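Local coordinates for kynurenine formamidase (Bacillus anthracis, PDB 4CO9), which hydrolyses N-formyl-L-kynurenine to L-kynurenine and formate with two zinc ions per subunit, the second step of the kynurenine pathway of tryptophan degradation, at residues L111-H116 against G146-S151; D124-L129 against D153-K158. All coordinates share one frame; numbering follows the deposited sequence. Where two conformers were deposited one is given.

In the fold
Contact 1 lies where the parallel strands 108-112 and 144-147 of the central mixed sheet end and their loops begin; contact 2 continues outward along those same loops, pairing 124-129 with 153-158. Their segments alternate along the chain, and their centres are 11 Å apart. The two meet directly: S151 O packs 3.2 Å from I126 CD1, and L111 CD1 lies 3.7 Å from L129 CD2. Both flank the binuclear zinc site. The side chains of V147 in contact 1 and D153 in contact 2 each come within about 7 Å of a zinc ion. D153 also bonds to the zinc ligand H163, while L155 approaches the substrate-binding W22.

Contact 1 of 2, residues L111-H116 against G146-S151; sequences LRTSSH and GVDVPS
The carboxylate of D148 is the flat group here, and T113 holds its OD1 from both faces: the backbone N of T113 lies 3.0 Å from OD1 on one side of the plane, and T113 OG1, donating its proton, lies 2.7 Å from OD1 on the other. Both donors sit on the syn side, a little under 30° out of the plane. OD2 uses its syn lone pair for S114 N, 2.9 Å away, with an N-H...O angle of 156°. Three donors from two successive residues thus grip a buried carboxylate and fix its rotation, which probably favours the charged form. A chi1 of 61° sets D148 CG between its own backbone N and carbonyl carbon, and the group faces the turn after strand 108-112. T113 OG1 has a second job, accepting from S115 N to close an ST turn.

All this happens at the C-terminal ends of two neighbouring parallel strands in the central mixed sheet of this cyclase-family fold. Just before the turn, L111 N donates to G146 O at 2.8 Å, and D148 N returns only a weak bond to L111 O. On the sheet face shared by L111 and V147, L111 CD1 touches V147 CG1 at 4.1 Å; the V147 side chain also packs on the zinc ligand E175. The CB of R112 points away from the other segment; its guanidinium bonds to V182 O through NH2 and forms salt bridges to D86 and D184 through NH1. Further along, V149 CG1 lies 3.7 Å from T113 OG1, and one water links H116 N to D148 O.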
loop_
_atom_site.group_PDB
_atom_site.type_symbol
_atom_site.label_atom_id
_atom_site.label_comp_id
_atom_site.label_asym_id
_atom_site.label_seq_id
_atom_site.Cartn_x
_atom_site.Cartn_y
_atom_site.Cartn_z
ATOM N N LEU C 111 12.317 -14.271 5.697
ATOM C CA LEU C 111 13.316 -15.252 5.315
ATOM C C LEU C 111 14.048 -14.814 4.053
ATOM O O LEU C 111 13.434 -14.675 2.993
ATOM C CB LEU C 111 12.646 -16.607 5.072
ATOM C CG LEU C 111 11.738 -17.165 6.158
ATOM C CD1 LEU C 111 11.208 -18.538 5.761
ATOM C CD2 LEU C 111 12.482 -17.267 7.475
ATOM N N ARG C 112 15.355 -14.578 4.178
ATOM C CA ARG C 112 16.208 -14.313 3.033
ATOM C C ARG C 112 16.745 -15.630 2.475
ATOM O O ARG C 112 17.617 -16.254 3.082
ATOM C CB ARG C 112 17.393 -13.398 3.403
ATOM C CG ARG C 112 18.123 -12.856 2.181
ATOM C CD ARG C 112 19.483 -12.204 2.462
ATOM N NE ARG C 112 19.405 -11.092 3.409
ATOM C CZ ARG C 112 19.544 -11.226 4.722
ATOM N NH1 ARG C 112 19.816 -12.420 5.264
ATOM N NH2 ARG C 112 19.424 -10.168 5.501
ATOM N N THR C 113 16.191 -16.072 1.352
ATOM C CA THR C 113 16.716 -17.244 0.651
ATOM C C THR C 113 17.837 -16.842 -0.294
ATOM O O THR C 113 18.695 -17.655 -0.601
ATOM C CB THR C 113 15.638 -17.984 -0.176
ATOM O OG1 THR C 113 15.290 -17.203 -1.324
ATOM C CG2 THR C 113 14.401 -18.287 0.654
ATOM N N SER C 114 17.813 -15.593 -0.755
ATOM C CA SER C 114 18.730 -15.096 -1.777
ATOM C C SER C 114 18.782 -16.023 -2.983
ATOM O O SER C 114 19.822 -16.146 -3.627
ATOM C CB SER C 114 20.139 -14.898 -1.203
ATOM O OG SER C 114 20.120 -13.983 -0.110
ATOM N N SER C 115 17.668 -16.688 -3.275
ATOM C CA SER C 115 17.644 -17.719 -4.314
ATOM C C SER C 115 17.416 -17.133 -5.701
ATOM O O SER C 115 17.892 -17.685 -6.693
ATOM C CB SER C 115 16.613 -18.776 -4.008
ATOM O OG SER C 115 16.551 -19.722 -5.062
ATOM N N HIS C 116 16.693 -16.020 -5.782
ATOM C CA HIS C 116 16.319 -15.470 -7.079
ATOM C C HIS C 116 16.756 -14.009 -7.179
ATOM O O HIS C 116 17.836 -13.725 -7.701
ATOM C CB HIS C 116 14.817 -15.656 -7.332
ATOM C CG HIS C 116 14.383 -15.225 -8.698
ATOM N ND1 HIS C 116 14.865 -15.808 -9.854
ATOM C CD2 HIS C 116 13.507 -14.273 -9.094
ATOM C CE1 HIS C 116 14.312 -15.223 -10.901
ATOM N NE2 HIS C 116 13.489 -14.285 -10.467
ATOM N N GLY C 146 7.370 -13.865 5.751
ATOM C CA GLY C 146 7.690 -13.242 4.476
ATOM C C GLY C 146 8.850 -13.956 3.826
ATOM O O GLY C 146 9.762 -14.406 4.527
ATOM N N VAL C 147 8.804 -14.078 2.504
ATOM C CA VAL C 147 9.871 -14.687 1.731
ATOM C C VAL C 147 10.298 -13.808 0.554
ATOM O O VAL C 147 9.484 -13.051 0.006
ATOM C CB VAL C 147 9.480 -16.094 1.219
ATOM C CG1 VAL C 147 9.309 -17.039 2.391
ATOM C CG2 VAL C 147 8.217 -16.055 0.373
ATOM N N ASP C 148 11.569 -13.915 0.166
ATOM C CA ASP C 148 12.095 -13.133 -0.958
ATOM C C ASP C 148 11.965 -13.853 -2.296
ATOM O O ASP C 148 12.786 -13.658 -3.194
ATOM C CB ASP C 148 13.546 -12.711 -0.698
ATOM C CG ASP C 148 14.489 -13.888 -0.530
ATOM O OD1 ASP C 148 14.017 -15.042 -0.442
ATOM O OD2 ASP C 148 15.716 -13.651 -0.450
ATOM N N VAL C 149 10.923 -14.671 -2.424
ATOM C CA VAL C 149 10.584 -15.381 -3.655
ATOM C C VAL C 149 9.054 -15.318 -3.849
ATOM O O VAL C 149 8.339 -14.879 -2.953
ATOM C CB VAL C 149 11.069 -16.844 -3.621
ATOM C CG1 VAL C 149 12.571 -16.902 -3.830
ATOM C CG2 VAL C 149 10.689 -17.506 -2.304
ATOM N N PRO C 150 8.547 -15.714 -5.030
ATOM C CA PRO C 150 7.111 -15.482 -5.317
ATOM C C PRO C 150 6.131 -16.367 -4.578
ATOM O O PRO C 150 4.936 -16.081 -4.595
ATOM C CB PRO C 150 6.998 -15.767 -6.814
ATOM C CG PRO C 150 8.371 -15.596 -7.344
ATOM C CD PRO C 150 9.291 -16.051 -6.254
ATOM N N SER C 151 6.610 -17.441 -3.966
ATOM C CA SER C 151 5.720 -18.377 -3.319
ATOM C C SER C 151 6.343 -19.034 -2.090
ATOM O O SER C 151 7.567 -19.119 -1.970
ATOM C CB SER C 151 5.289 -19.452 -4.303
ATOM O OG SER C 151 4.210 -20.209 -3.766
HETATM O O HOH W 1 15.555 -14.518 -3.800
#

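Contact 2 of 2, residues D124-L129 against D153-K158; sequences DIIPHL and DPLDDK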
loop_
_atom_site.group_PDB
_atom_site.type_symbol
_atom_site.label_atom_id
_atom_site.label_comp_id
_atom_site.label_asym_id
_atom_site.label_seq_id
_atom_site.Cartn_x
_atom_site.Cartn_y
_atom_site.Cartn_z
ATOM N N ASP C 124 12.515 -20.511 -12.260
ATOM C CA ASP C 124 12.139 -21.862 -12.659
ATOM C C ASP C 124 11.957 -22.760 -11.447
ATOM O O ASP C 124 11.154 -23.683 -11.480
ATOM C CB ASP C 124 13.207 -22.438 -13.591
ATOM C CG ASP C 124 13.310 -21.662 -14.888
ATOM O OD1 ASP C 124 12.259 -21.427 -15.521
ATOM O OD2 ASP C 124 14.437 -21.290 -15.273
ATOM N N ILE C 125 12.730 -22.509 -10.392
ATOM C CA ILE C 125 12.606 -23.241 -9.133
ATOM C C ILE C 125 12.904 -22.290 -7.977
ATOM O O ILE C 125 13.717 -21.381 -8.119
ATOM C CB ILE C 125 13.582 -24.450 -9.087
ATOM C CG1 ILE C 125 13.346 -25.303 -7.838
ATOM C CG2 ILE C 125 15.032 -23.993 -9.130
ATOM C CD1 ILE C 125 14.072 -26.635 -7.868
ATOM N N ILE C 126 12.247 -22.502 -6.843
ATOM C CA ILE C 126 12.548 -21.740 -5.627
ATOM C C ILE C 126 12.613 -22.665 -4.422
ATOM O O ILE C 126 12.114 -23.783 -4.473
ATOM C CB ILE C 126 11.476 -20.662 -5.350
ATOM C CG1 ILE C 126 10.106 -21.319 -5.104
ATOM C CG2 ILE C 126 11.436 -19.659 -6.502
ATOM C CD1 ILE C 126 9.040 -20.378 -4.579
ATOM N N PRO C 127 13.217 -22.194 -3.323
ATOM C CA PRO C 127 13.093 -22.932 -2.079
ATOM C C PRO C 127 11.701 -22.736 -1.528
ATOM O O PRO C 127 11.228 -21.610 -1.468
ATOM C CB PRO C 127 14.128 -22.268 -1.161
ATOM C CG PRO C 127 14.987 -21.450 -2.056
ATOM C CD PRO C 127 14.072 -21.013 -3.154
ATOM N N HIS C 128 11.044 -23.817 -1.130
ATOM C CA HIS C 128 9.704 -23.714 -0.567
ATOM C C HIS C 128 9.771 -23.906 0.943
ATOM O O HIS C 128 10.804 -24.301 1.472
ATOM C CB HIS C 128 8.776 -24.739 -1.203
ATOM C CG HIS C 128 9.230 -26.153 -1.026
ATOM N ND1 HIS C 128 10.168 -26.740 -1.848
ATOM C CD2 HIS C 128 8.872 -27.097 -0.125
ATOM C CE1 HIS C 128 10.357 -27.992 -1.469
ATOM N NE2 HIS C 128 9.592 -28.230 -0.420
ATOM N N LEU C 129 8.663 -23.627 1.614
ATOM C CA LEU C 129 8.506 -23.885 3.033
ATOM C C LEU C 129 7.764 -25.204 3.219
ATOM O O LEU C 129 6.781 -25.472 2.531
ATOM C CB LEU C 129 7.703 -22.766 3.697
ATOM C CG LEU C 129 8.161 -21.344 3.374
ATOM C CD1 LEU C 129 7.375 -20.362 4.220
ATOM C CD2 LEU C 129 9.660 -21.176 3.599
ATOM N N ASP C 153 5.166 -22.147 -1.541
ATOM C CA ASP C 153 5.078 -23.525 -2.036
ATOM C C ASP C 153 5.843 -23.660 -3.344
ATOM O O ASP C 153 6.144 -22.646 -4.009
ATOM C CB ASP C 153 3.625 -23.912 -2.277
ATOM C CG ASP C 153 2.917 -24.327 -1.014
ATOM O OD1 ASP C 153 3.343 -25.322 -0.396
ATOM O OD2 ASP C 153 1.935 -23.662 -0.639
ATOM N N PRO C 154 6.162 -24.908 -3.740
ATOM C CA PRO C 154 6.856 -25.070 -5.014
ATOM C C PRO C 154 6.027 -24.486 -6.154
ATOM O O PRO C 154 4.793 -24.526 -6.111
ATOM C CB PRO C 154 6.999 -26.593 -5.157
ATOM C CG PRO C 154 6.924 -27.114 -3.760
ATOM C CD PRO C 154 5.958 -26.197 -3.063
ATOM N N LEU C 155 6.709 -23.974 -7.167
ATOM C CA LEU C 155 6.040 -23.262 -8.258
ATOM C C LEU C 155 5.041 -24.128 -9.034
ATOM O O LEU C 155 4.052 -23.617 -9.550
ATOM C CB LEU C 155 7.077 -22.686 -9.221
ATOM C CG LEU C 155 8.079 -21.704 -8.614
ATOM C CD1 LEU C 155 9.082 -21.279 -9.678
ATOM C CD2 LEU C 155 7.386 -20.495 -8.002
ATOM N N ASP C 156 5.297 -25.428 -9.114
ATOM C CA ASP C 156 4.428 -26.354 -9.865
ATOM C C ASP C 156 3.417 -27.105 -8.986
ATOM O O ASP C 156 2.662 -27.948 -9.484
ATOM C CB ASP C 156 5.294 -27.358 -10.649
ATOM C CG ASP C 156 6.168 -28.238 -9.739
ATOM O OD1 ASP C 156 6.208 -28.007 -8.500
ATOM O OD2 ASP C 156 6.823 -29.162 -10.274
ATOM N N ASP C 157 3.396 -26.801 -7.688
ATOM C CA ASP C 157 2.565 -27.540 -6.736
ATOM C C ASP C 157 1.112 -27.081 -6.777
ATOM O O ASP C 157 0.834 -25.892 -6.645
ATOM C CB ASP C 157 3.124 -27.369 -5.318
ATOM C CG ASP C 157 2.314 -28.096 -4.273
ATOM O OD1 ASP C 157 1.862 -29.214 -4.539
ATOM O OD2 ASP C 157 2.115 -27.547 -3.173
ATOM N N LYS C 158 0.190 -28.026 -6.913
ATOM C CA LYS C 158 -1.238 -27.718 -6.923
ATOM C C LYS C 158 -1.906 -27.888 -5.566
ATOM O O LYS C 158 -3.033 -27.434 -5.386
ATOM C CB LYS C 158 -1.974 -28.583 -7.945
ATOM C CG LYS C 158 -1.444 -28.473 -9.361
ATOM C CD LYS C 158 -1.476 -27.042 -9.871
ATOM C CE LYS C 158 -1.201 -26.975 -11.366
HETATM O O HOH W 2 9.689 -24.565 -7.109
HETATM O O HOH W 3 5.583 -26.409 0.319
#
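D124 meets L155 through its backbone: L155 CD1 lies 3.6 Å from D124 O. The same methyl reaches I125 N, while the I125 side chain starts off away from the other segment. At I126 the link is partly by water, a single molecule accepting from both I126 N and L155 N. The I126 side chain itself points across, and CD1 touches both D153 O, at 3.7 Å, and L155 CD2, at 3.8 Å; the isoleucine and leucine cross at about a right angle. L155 also lies beside the substrate-binding W22, in a type I beta turn, P154 to D157, which leads from the loop after strand 144-147 toward helix 161-168.

Next comes H128, in the short strand that pairs in parallel with 92-93. With chi1 at 59° its CG sits between the backbone N and carbonyl carbon, and the ring lies against P154. P154 CG makes a CH-pi contact over one face, 3.9 Å from the H128 ring centroid and offset toward the rim near H128 CG and ND1. L129 closes the walk: its O takes a bond from a water that also donates to D153 OD1, whose partner oxygen OD2 bonds to ND1 of the zinc ligand H163.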